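Acyl-CoA hydrolase (Bacillus cereus, PDB 1Y7U) hydrolyses the thioester of acyl-CoAs, probably long-chain fatty acyl-CoAs among them, to release coenzyme A and the free acid. Local coordinates at the interface of chains A and B. Residues are numbered along the deposited sequence; one frame, centred on the assembly and turned at random. Chains: chain A/B, Acyl-CoA hydrolase.

The interface of chains A and B. Residues chain A 165-166, 168-169; chain B 73, 114, 117.
The C-terminal part of helix 142-170 of chain A lies against strand 112-124 of chain B and against the loop that carries B:Leu73. The protein is a hotdog-fold thioesterase of the acyl-CoA hydrolase family. Here the long last helix of one subunit reaches over onto the sheet of its neighbour. The whole interface is two-fold symmetric, so the same contact recurs with the chains exchanged.

A:Ala169 is the apolar centre of the patch. The CB methyl of A:Ala169 meets the CD1 methyl of B:Leu73 at 3.9 Å. The other methyl of this leucine, CD2, is turned toward the aliphatic stem of A:Lys166, with A:Lys166 CG 4.3 Å from B:Leu73 CD2. The CD1 methyl of B:Leu73 also lies 4.1 Å from the backbone O of A:Ser165, one turn before A:Ala169, so this branch touches two turns of the helix. CG of B:Leu73 is anti to the carbonyl carbon (chi1 -54°), which carries the fork toward chain A. From the strand, the branch methyl CG2 of B:Ile114 approaches A:Ala169 CB at 4.3 Å, a loose contact on another side of the alanine.

A:Val168 and B:Thr117 meet with their side chains at a slant. CG1 of A:Val168 lies 4.0 Å from the hydroxyl OG1 of B:Thr117. The hydroxyl sits between the backbone N and the carbonyl carbon of its own residue (chi1 55°), and there it also meets a water.

Two waters join the helix to the strand. Water 2 lies 2.7 Å from B:Thr117 OG1 and also contacts the backbone carbonyl O of A:Ser165. Water 1 is 2.8 Å from the hydroxyl OG of A:Ser165 and reaches the backbone O of B:Thr117 on its other side. One serine and one threonine are therefore linked twice, each through its hydroxyl and its carbonyl oxygen. B:Leu73 belongs to a CoA-binding site, so the neighbouring helix probably helps to steady a loop used in ligand binding.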
# COMPACT_ATOMS: atom_id res chain seq x y z
N SER A 165 18.72 20.22 -18.18
CA SER A 165 18.56 18.86 -17.69
C SER A 165 19.41 17.90 -18.50
O SER A 165 20.10 17.05 -17.93
CB SER A 165 17.09 18.44 -17.77
OG SER A 165 16.33 19.14 -16.80
N LYS A 166 19.38 18.03 -19.82
CA LYS A 166 20.18 17.18 -20.67
C LYS A 166 21.67 17.42 -20.42
O LYS A 166 22.49 16.51 -20.57
CB LYS A 166 19.88 17.44 -22.15
CG LYS A 166 18.62 16.80 -22.65
CD LYS A 166 18.50 16.93 -24.15
CE LYS A 166 17.25 16.24 -24.66
NZ LYS A 166 16.99 16.50 -26.12
N VAL A 168 23.15 18.29 -17.47
CA VAL A 168 23.53 17.60 -16.25
C VAL A 168 23.59 16.09 -16.46
O VAL A 168 24.45 15.41 -15.91
CB VAL A 168 22.55 17.89 -15.11
CG1 VAL A 168 22.90 17.05 -13.89
CG2 VAL A 168 22.61 19.36 -14.75
N ALA A 169 22.67 15.57 -17.26
CA ALA A 169 22.65 14.14 -17.53
C ALA A 169 23.98 13.68 -18.13
O ALA A 169 24.71 12.93 -17.50
CB ALA A 169 21.50 13.80 -18.45
N LEU B 73 13.48 12.77 -18.90
CA LEU B 73 14.24 12.49 -20.11
C LEU B 73 13.96 11.18 -20.81
O LEU B 73 13.94 11.13 -22.03
CB LEU B 73 15.74 12.58 -19.82
CG LEU B 73 16.12 13.93 -19.19
CD1 LEU B 73 17.63 14.02 -19.05
CD2 LEU B 73 15.60 15.06 -20.06
N ILE B 114 20.08 7.80 -17.54
CA ILE B 114 19.68 8.73 -16.50
C ILE B 114 18.24 9.06 -16.91
O ILE B 114 18.01 9.59 -17.99
CB ILE B 114 20.49 10.01 -16.54
CG1 ILE B 114 21.95 9.70 -16.23
CG2 ILE B 114 19.92 11.01 -15.55
CD1 ILE B 114 22.21 9.40 -14.77
N THR B 117 16.93 13.91 -13.08
CA THR B 117 17.78 14.43 -12.02
C THR B 117 17.17 15.71 -11.49
O THR B 117 16.32 16.31 -12.15
CB THR B 117 19.20 14.78 -12.51
OG1 THR B 117 19.11 15.69 -13.61
CG2 THR B 117 19.95 13.53 -12.94
O HOH W 1 15.31 18.05 -14.42
O HOH W 2 18.25 15.36 -16.14